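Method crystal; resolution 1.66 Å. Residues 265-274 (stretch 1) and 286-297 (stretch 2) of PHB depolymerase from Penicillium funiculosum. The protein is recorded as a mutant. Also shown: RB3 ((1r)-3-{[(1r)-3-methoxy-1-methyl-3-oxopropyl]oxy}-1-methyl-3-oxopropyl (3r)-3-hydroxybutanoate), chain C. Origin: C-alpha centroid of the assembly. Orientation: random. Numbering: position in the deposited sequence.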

ATOM      1  N   PRO A 265      -0.028 -16.982  -1.275  1.00 10.14           N
ATOM      2  CA  PRO A 265      -1.031 -17.583  -2.153  1.00 10.49           C
ATOM      3  C   PRO A 265      -2.010 -18.422  -1.333  1.00  9.99           C
ATOM      4  O   PRO A 265      -1.619 -19.093  -0.375  1.00  8.48           O
ATOM      5  CB  PRO A 265      -0.187 -18.429  -3.100  1.00 11.88           C
ATOM      6  CG  PRO A 265       1.050 -17.598  -3.244  1.00 12.45           C
ATOM      7  CD  PRO A 265       1.329 -17.184  -1.814  1.00 11.74           C
ATOM      8  N   ASP A 266      -3.285 -18.359  -1.704  1.00 10.70           N
ATOM      9  CA  ASP A 266      -4.342 -19.114  -1.039  1.00 11.25           C
ATOM     10  C   ASP A 266      -5.252 -19.707  -2.110  1.00 11.95           C
ATOM     11  O   ASP A 266      -6.031 -18.994  -2.744  1.00  9.01           O
ATOM     12  CB  ASP A 266      -5.135 -18.186  -0.104  1.00 12.09           C
ATOM     13  CG  ASP A 266      -6.412 -18.824   0.427  1.00 13.79           C
ATOM     14  OD1 ASP A 266      -6.539 -20.067   0.384  1.00 13.76           O
ATOM     15  OD2 ASP A 266      -7.291 -18.073   0.903  1.00 12.99           O
ATOM     16  N   TYR A 267      -5.144 -21.015  -2.317  1.00 11.99           N
ATOM     17  CA  TYR A 267      -5.813 -21.654  -3.445  1.00 13.72           C
ATOM     18  C   TYR A 267      -7.255 -22.035  -3.133  1.00 13.53           C
ATOM     19  O   TYR A 267      -7.988 -22.494  -4.015  1.00 13.89           O
ATOM     20  CB  TYR A 267      -5.033 -22.897  -3.880  1.00 15.34           C
ATOM     21  CG  TYR A 267      -3.578 -22.614  -4.172  1.00 17.37           C
ATOM     22  CD1 TYR A 267      -2.571 -23.105  -3.341  1.00 18.02           C
ATOM     23  CD2 TYR A 267      -3.210 -21.824  -5.259  1.00 16.70           C
ATOM     24  CE1 TYR A 267      -1.231 -22.812  -3.584  1.00 18.87           C
ATOM     25  CE2 TYR A 267      -1.877 -21.523  -5.512  1.00 18.50           C
ATOM     26  CZ  TYR A 267      -0.893 -22.019  -4.671  1.00 19.14           C
ATOM     27  OH  TYR A 267       0.427 -21.717  -4.916  1.00 19.41           O
ATOM     28  N   THR A 268      -7.665 -21.837  -1.884  1.00 12.67           N
ATOM     29  CA  THR A 268      -9.017 -22.197  -1.471  1.00 13.07           C
ATOM     30  C   THR A 268     -10.051 -21.192  -1.975  1.00 13.12           C
ATOM     31  O   THR A 268      -9.727 -20.033  -2.252  1.00 10.90           O
ATOM     32  CB  THR A 268      -9.132 -22.313   0.069  1.00 14.41           C
ATOM     33  OG1 THR A 268      -8.937 -21.031   0.675  1.00 14.35           O
ATOM     34  CG2 THR A 268      -8.089 -23.285   0.604  1.00 14.53           C
ATOM     35  N   ILE A 269     -11.291 -21.654  -2.097  1.00 11.05           N
ATOM     36  CA  ILE A 269     -12.382 -20.845  -2.634  1.00 11.50           C
ATOM     37  C   ILE A 269     -13.132 -20.127  -1.512  1.00 11.36           C
ATOM     38  O   ILE A 269     -13.458 -20.731  -0.491  1.00 13.19           O
ATOM     39  CB  ILE A 269     -13.383 -21.732  -3.421  1.00 12.76           C
ATOM     40  CG1 ILE A 269     -12.680 -22.375  -4.620  1.00 16.19           C
ATOM     41  CG2 ILE A 269     -14.571 -20.903  -3.885  1.00 13.96           C
ATOM     42  CD1 ILE A 269     -12.125 -21.377  -5.620  1.00 15.99           C
ATOM     43  N   HIS A 270     -13.405 -18.841  -1.716  1.00  9.28           N
ATOM     44  CA  HIS A 270     -14.100 -18.019  -0.730  1.00  8.89           C
ATOM     45  C   HIS A 270     -15.295 -17.322  -1.368  1.00  8.69           C
ATOM     46  O   HIS A 270     -15.218 -16.870  -2.509  1.00  8.43           O
ATOM     47  CB  HIS A 270     -13.163 -16.941  -0.177  1.00  9.05           C
ATOM     48  CG  HIS A 270     -11.975 -17.480   0.557  1.00 12.86           C
ATOM     49  ND1 HIS A 270     -12.046 -17.944   1.854  1.00 12.85           N
ATOM     50  CD2 HIS A 270     -10.685 -17.631   0.175  1.00 12.35           C
ATOM     51  CE1 HIS A 270     -10.852 -18.356   2.238  1.00 14.81           C
ATOM     52  NE2 HIS A 270     -10.007 -18.178   1.238  1.00 13.06           N
ATOM     53  N   ALA A 271     -16.390 -17.211  -0.624  1.00  7.82           N
ATOM     54  CA  ALA A 271     -17.460 -16.304  -1.012  1.00  8.13           C
ATOM     55  C   ALA A 271     -16.919 -14.883  -0.913  1.00  8.66           C
ATOM     56  O   ALA A 271     -16.261 -14.532   0.067  1.00 11.05           O
ATOM     57  CB  ALA A 271     -18.658 -16.476  -0.087  1.00 10.03           C
ATOM     58  N   ILE A 272     -17.175 -14.068  -1.930  1.00  7.46           N
ATOM     59  CA  ILE A 272     -16.724 -12.680  -1.889  1.00  7.31           C
ATOM     60  C   ILE A 272     -17.920 -11.736  -1.850  1.00  8.52           C
ATOM     61  O   ILE A 272     -19.067 -12.187  -1.796  1.00  7.06           O
ATOM     62  CB  ILE A 272     -15.820 -12.339  -3.099  1.00  8.63           C
ATOM     63  CG1 ILE A 272     -16.513 -12.711  -4.411  1.00  9.46           C
ATOM     64  CG2 ILE A 272     -14.495 -13.075  -2.973  1.00  8.18           C
ATOM     65  CD1 ILE A 272     -15.741 -12.259  -5.649  1.00 10.71           C
ATOM     66  N   TRP A 273     -17.659 -10.430  -1.858  1.00  7.62           N
ATOM     67  CA  TRP A 273     -18.733  -9.457  -1.675  1.00 10.02           C
ATOM     68  C   TRP A 273     -19.897  -9.641  -2.641  1.00 12.58           C
ATOM     69  O   TRP A 273     -21.058  -9.584  -2.234  1.00 14.01           O
ATOM     70  CB  TRP A 273     -18.204  -8.025  -1.800  1.00  9.34           C
ATOM     71  CG  TRP A 273     -17.578  -7.496  -0.545  1.00  9.16           C
ATOM     72  CD1 TRP A 273     -17.996  -7.716   0.738  1.00 11.84           C
ATOM     73  CD2 TRP A 273     -16.462  -6.601  -0.454  1.00  9.19           C
ATOM     74  NE1 TRP A 273     -17.211  -7.010   1.621  1.00 10.67           N
ATOM     75  CE2 TRP A 273     -16.262  -6.318   0.915  1.00 10.22           C
ATOM     76  CE3 TRP A 273     -15.613  -6.008  -1.398  1.00  9.04           C
ATOM     77  CZ2 TRP A 273     -15.246  -5.466   1.365  1.00  9.32           C
ATOM     78  CZ3 TRP A 273     -14.604  -5.159  -0.951  1.00  8.64           C
ATOM     79  CH2 TRP A 273     -14.430  -4.898   0.420  1.00 10.19           C
ATOM     80  N   ASN A 274     -19.597  -9.855  -3.919  1.00 13.63           N
ATOM     81  CA  ASN A 274     -20.654 -10.068  -4.903  1.00 15.63           C
ATOM     82  C   ASN A 274     -20.138 -10.857  -6.098  1.00 14.91           C
ATOM     83  O   ASN A 274     -18.945 -10.828  -6.405  1.00 13.81           O
ATOM     84  CB  ASN A 274     -21.217  -8.722  -5.370  1.00 16.56           C
ATOM     85  CG  ASN A 274     -20.319  -8.029  -6.378  1.00 16.87           C
ATOM     86  OD1 ASN A 274     -20.381  -8.305  -7.579  1.00 15.99           O
ATOM     87  ND2 ASN A 274     -19.468  -7.134  -5.894  1.00 17.26           N
ATOM     88  N   ASP A 286      -6.587  -8.264   0.260  1.00  7.05           N
ATOM     89  CA  ASP A 286      -8.030  -8.450   0.153  1.00  7.19           C
ATOM     90  C   ASP A 286      -8.790  -7.145  -0.086  1.00  7.41           C
ATOM     91  O   ASP A 286      -9.039  -6.379   0.847  1.00  7.11           O
ATOM     92  CB  ASP A 286      -8.555  -9.134   1.416  1.00  7.14           C
ATOM     93  CG  ASP A 286     -10.004  -9.552   1.294  1.00  8.57           C
ATOM     94  OD1 ASP A 286     -10.579  -9.407   0.193  1.00  7.27           O
ATOM     95  OD2 ASP A 286     -10.565 -10.030   2.300  1.00  7.60           O
ATOM     96  N   TRP A 287      -9.156  -6.900  -1.341  1.00  8.01           N
ATOM     97  CA  TRP A 287     -10.028  -5.778  -1.684  1.00  6.20           C
ATOM     98  C   TRP A 287     -11.349  -6.251  -2.301  1.00  6.62           C
ATOM     99  O   TRP A 287     -12.084  -5.460  -2.904  1.00  7.25           O
ATOM    100  CB  TRP A 287      -9.317  -4.822  -2.653  1.00  7.84           C
ATOM    101  CG  TRP A 287      -8.942  -5.433  -3.977  1.00  6.61           C
ATOM    102  CD1 TRP A 287      -7.920  -6.308  -4.222  1.00  6.39           C
ATOM    103  CD2 TRP A 287      -9.596  -5.218  -5.235  1.00  6.17           C
ATOM    104  NE1 TRP A 287      -7.897  -6.649  -5.555  1.00  8.73           N
ATOM    105  CE2 TRP A 287      -8.916  -5.996  -6.199  1.00  6.80           C
ATOM    106  CE3 TRP A 287     -10.693  -4.444  -5.640  1.00  6.05           C
ATOM    107  CZ2 TRP A 287      -9.296  -6.022  -7.544  1.00  8.48           C
ATOM    108  CZ3 TRP A 287     -11.072  -4.472  -6.980  1.00  7.21           C
ATOM    109  CH2 TRP A 287     -10.373  -5.257  -7.915  1.00  6.71           C
ATOM    110  N   VAL A 288     -11.662  -7.534  -2.141  1.00  6.20           N
ATOM    111  CA  VAL A 288     -12.865  -8.096  -2.759  1.00  6.51           C
ATOM    112  C   VAL A 288     -13.743  -8.870  -1.782  1.00  7.59           C
ATOM    113  O   VAL A 288     -14.875  -9.235  -2.113  1.00  8.25           O
ATOM    114  CB  VAL A 288     -12.506  -9.028  -3.938  1.00  7.36           C
ATOM    115  CG1 VAL A 288     -11.761  -8.244  -5.001  1.00  7.70           C
ATOM    116  CG2 VAL A 288     -11.668 -10.204  -3.444  1.00  7.47           C
ATOM    117  N   GLY A 289     -13.218  -9.121  -0.587  1.00  7.47           N
ATOM    118  CA  GLY A 289     -13.994  -9.789   0.443  1.00  7.82           C
ATOM    119  C   GLY A 289     -13.687 -11.266   0.635  1.00  7.74           C
ATOM    120  O   GLY A 289     -14.521 -12.007   1.162  1.00  7.78           O
ATOM    121  N   TRP A 290     -12.500 -11.702   0.218  1.00  7.67           N
ATOM    122  CA  TRP A 290     -12.083 -13.086   0.447  1.00  8.24           C
ATOM    123  C   TRP A 290     -12.227 -13.485   1.913  1.00  9.00           C
ATOM    124  O   TRP A 290     -12.746 -14.555   2.233  1.00  8.63           O
ATOM    125  CB  TRP A 290     -10.620 -13.294   0.039  1.00  8.52           C
ATOM    126  CG  TRP A 290     -10.374 -13.418  -1.427  1.00  8.50           C
ATOM    127  CD1 TRP A 290     -10.922 -14.333  -2.281  1.00  9.52           C
ATOM    128  CD2 TRP A 290      -9.464 -12.638  -2.204  1.00  9.21           C
ATOM    129  NE1 TRP A 290     -10.403 -14.173  -3.545  1.00  8.12           N
ATOM    130  CE2 TRP A 290      -9.506 -13.137  -3.526  1.00  9.03           C
ATOM    131  CE3 TRP A 290      -8.614 -11.563  -1.913  1.00  8.64           C
ATOM    132  CZ2 TRP A 290      -8.730 -12.597  -4.554  1.00  9.52           C
ATOM    133  CZ3 TRP A 290      -7.841 -11.025  -2.935  1.00  9.24           C
ATOM    134  CH2 TRP A 290      -7.906 -11.543  -4.242  1.00  8.09           C
ATOM    135  N   TYR A 291     -11.757 -12.621   2.804  1.00  8.87           N
ATOM    136  CA  TYR A 291     -11.578 -13.008   4.196  1.00  9.70           C
ATOM    137  C   TYR A 291     -12.539 -12.300   5.140  1.00 11.18           C
ATOM    138  O   TYR A 291     -12.261 -12.147   6.327  1.00 13.51           O
ATOM    139  CB  TYR A 291     -10.125 -12.753   4.608  1.00  8.87           C
ATOM    140  CG  TYR A 291      -9.150 -13.442   3.681  1.00  8.89           C
ATOM    141  CD1 TYR A 291      -8.342 -12.709   2.806  1.00  9.40           C
ATOM    142  CD2 TYR A 291      -9.093 -14.834   3.617  1.00  8.03           C
ATOM    143  CE1 TYR A 291      -7.511 -13.352   1.889  1.00  9.36           C
ATOM    144  CE2 TYR A 291      -8.268 -15.482   2.706  1.00  9.69           C
ATOM    145  CZ  TYR A 291      -7.481 -14.739   1.845  1.00  9.86           C
ATOM    146  OH  TYR A 291      -6.673 -15.389   0.937  1.00  9.97           O
ATOM    147  N   GLY A 292     -13.681 -11.880   4.608  1.00 11.29           N
ATOM    148  CA  GLY A 292     -14.713 -11.304   5.450  1.00 11.34           C
ATOM    149  C   GLY A 292     -15.432 -10.150   4.782  1.00 12.22           C
ATOM    150  O   GLY A 292     -14.896  -9.509   3.879  1.00 10.98           O
ATOM    151  N   SER A 293     -16.651  -9.884   5.237  1.00 11.49           N
ATOM    152  CA  SER A 293     -17.464  -8.815   4.681  1.00 13.56           C
ATOM    153  C   SER A 293     -16.928  -7.433   5.044  1.00 12.71           C
ATOM    154  O   SER A 293     -17.268  -6.449   4.398  1.00 14.01           O
ATOM    155  CB  SER A 293     -18.908  -8.953   5.171  1.00 16.41           C
ATOM    156  OG  SER A 293     -18.959  -8.992   6.584  1.00 23.57           O
ATOM    157  N   ASN A 294     -16.092  -7.362   6.077  1.00 11.52           N
ATOM    158  CA  ASN A 294     -15.539  -6.086   6.533  1.00 10.93           C
ATOM    159  C   ASN A 294     -14.093  -5.863   6.092  1.00  9.29           C
ATOM    160  O   ASN A 294     -13.345  -5.143   6.753  1.00 10.45           O
ATOM    161  CB  ASN A 294     -15.610  -5.994   8.057  1.00 14.53           C
ATOM    162  CG  ASN A 294     -15.123  -7.253   8.736  1.00 18.83           C
ATOM    163  OD1 ASN A 294     -14.126  -7.848   8.324  1.00 20.71           O
ATOM    164  ND2 ASN A 294     -15.824  -7.668   9.785  1.00 20.95           N
ATOM    165  N   ALA A 295     -13.707  -6.469   4.972  1.00  8.97           N
ATOM    166  CA  ALA A 295     -12.331  -6.388   4.484  1.00  9.33           C
ATOM    167  C   ALA A 295     -11.776  -4.964   4.418  1.00  8.99           C
ATOM    168  O   ALA A 295     -10.586  -4.750   4.654  1.00  7.84           O
ATOM    169  CB  ALA A 295     -12.226  -7.046   3.107  1.00  7.61           C
ATOM    170  N   ASP A 296     -12.626  -3.995   4.081  1.00  8.19           N
ATOM    171  CA  ASP A 296     -12.166  -2.616   3.948  1.00  7.51           C
ATOM    172  C   ASP A 296     -12.668  -1.698   5.059  1.00  6.31           C
ATOM    173  O   ASP A 296     -12.642  -0.473   4.928  1.00  7.08           O
ATOM    174  CB  ASP A 296     -12.552  -2.051   2.569  1.00  8.23           C
ATOM    175  CG  ASP A 296     -14.055  -1.909   2.372  1.00  8.00           C
ATOM    176  OD1 ASP A 296     -14.847  -2.472   3.159  1.00  8.10           O
ATOM    177  OD2 ASP A 296     -14.449  -1.230   1.400  1.00  9.12           O
ATOM    178  N   GLN A 297     -13.098  -2.295   6.167  1.00  5.55           N
ATOM    179  CA  GLN A 297     -13.565  -1.530   7.321  1.00  7.09           C
ATOM    180  C   GLN A 297     -12.709  -1.853   8.541  1.00  6.88           C
ATOM    181  O   GLN A 297     -11.930  -2.805   8.529  1.00  8.35           O
ATOM    182  CB  GLN A 297     -15.032  -1.866   7.609  1.00  6.91           C
ATOM    183  CG  GLN A 297     -15.963  -1.603   6.426  1.00  6.88           C
ATOM    184  CD  GLN A 297     -17.353  -2.180   6.632  1.00  9.12           C
ATOM    185  OE1 GLN A 297     -17.503  -3.351   6.976  1.00 10.61           O
ATOM    186  NE2 GLN A 297     -18.377  -1.363   6.413  1.00  9.66           N
TER
HETATM  187  O1M RB3 C 451      -3.817  -8.111 -12.128  1.00 30.39           O
HETATM  188  C1A RB3 C 451      -3.621  -7.843 -10.922  1.00 27.41           C
HETATM  189  O1A RB3 C 451      -2.989  -8.551 -10.108  1.00 30.84           O
HETATM  190  C2A RB3 C 451      -4.206  -6.529 -10.400  1.00 24.10           C
HETATM  191  C3A RB3 C 451      -5.140  -6.768  -9.212  1.00 19.82           C
HETATM  192  C4A RB3 C 451      -5.705  -5.420  -8.758  1.00 18.87           C
HETATM  193  O3A RB3 C 451      -6.218  -7.625  -9.624  1.00 18.25           O
HETATM  194  C1B RB3 C 451      -6.583  -8.506  -8.652  1.00 16.84           C
HETATM  195  O1B RB3 C 451      -6.350  -8.268  -7.468  1.00 11.77           O
HETATM  196  C2B RB3 C 451      -7.288  -9.797  -9.073  1.00 17.31           C
HETATM  197  C3B RB3 C 451      -7.983 -10.516  -7.912  1.00 17.59           C
HETATM  198  C4B RB3 C 451      -9.110  -9.666  -7.323  1.00 17.31           C
HETATM  199  O3B RB3 C 451      -8.548 -11.745  -8.396  1.00 22.14           O
HETATM  200  C1C RB3 C 451      -7.649 -12.766  -8.396  1.00 23.34           C
HETATM  201  O1C RB3 C 451      -6.463 -12.551  -8.640  1.00 24.73           O
HETATM  202  C2C RB3 C 451      -8.138 -14.187  -8.102  1.00 24.97           C
HETATM  203  C3C RB3 C 451      -7.859 -15.119  -9.283  1.00 26.39           C
HETATM  204  C4C RB3 C 451      -8.379 -16.527  -8.991  1.00 26.08           C
HETATM  205  O3C RB3 C 451      -8.475 -14.595 -10.462  1.00 29.55           O
HETATM  206  O   HOH W   1     -15.270 -15.148   2.531  1.00 16.49           O

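Three direct hydrogen bonds join the two stretches, and Trp273 donates two of them. The backbone N of Trp273 lies 3.0 Å from Val288 O with a nearly straight N-H...O angle of 172°, close to the point where the chains approach most nearly, Ile272 and Gly289, whose CA atoms are 4.6 Å apart. Trp273 NE1, on the indole, reaches Ser293 O at 2.8 Å, at the ring edge, near its plane, so that one residue grips the second stretch at two separate carbonyls. The third bond runs the other way: Tyr291 OH donates to Asp266 OD2 at 2.8 Å. Asp266 OD2 also accepts from His270 NE2 at 2.7 Å, while Asp266 OD1 takes Thr268 N (3.1 Å) and OG1 (2.6 Å).

Where two carbonyls face each other, Ala271 O and Gly289 O at 3.3 Å, no hydrogen bond is possible because both are acceptors. Nearby, the oxygen of water 1 donates to Ala271 O (2.7 Å) and to Trp290 O (2.6 Å), bridging the stretches.

Aromatic contacts accompany these polar ones. The edge of Tyr291 meets the face of His270, with centroids 5.0 Å apart and planes at 68°. Gly289 CA sits 4.2 Å from the centroid of the five-membered ring of Trp273, almost on its normal. A CB at Gly289 would lie only 3.0 Å from Trp273 N, and the positive phi of 102° independently favours glycine.

Apolar packing is provided by Ile272, whose CG2 touches Val288 CG2 (4.1 Å) and Trp290 CD1 (3.9 Å), and by Trp273 CZ2 against Ala295 CB (3.8 Å).

Within the second stretch, Asp286 OD1 accepts from the backbone N of Val288, Gly289 and Trp290, and OD2 from that of Tyr291, tying together the segment that receives Ile272 and Trp273. From this segment Trp287 NE1 also donates to O1B of the bound RB3 at 2.9 Å.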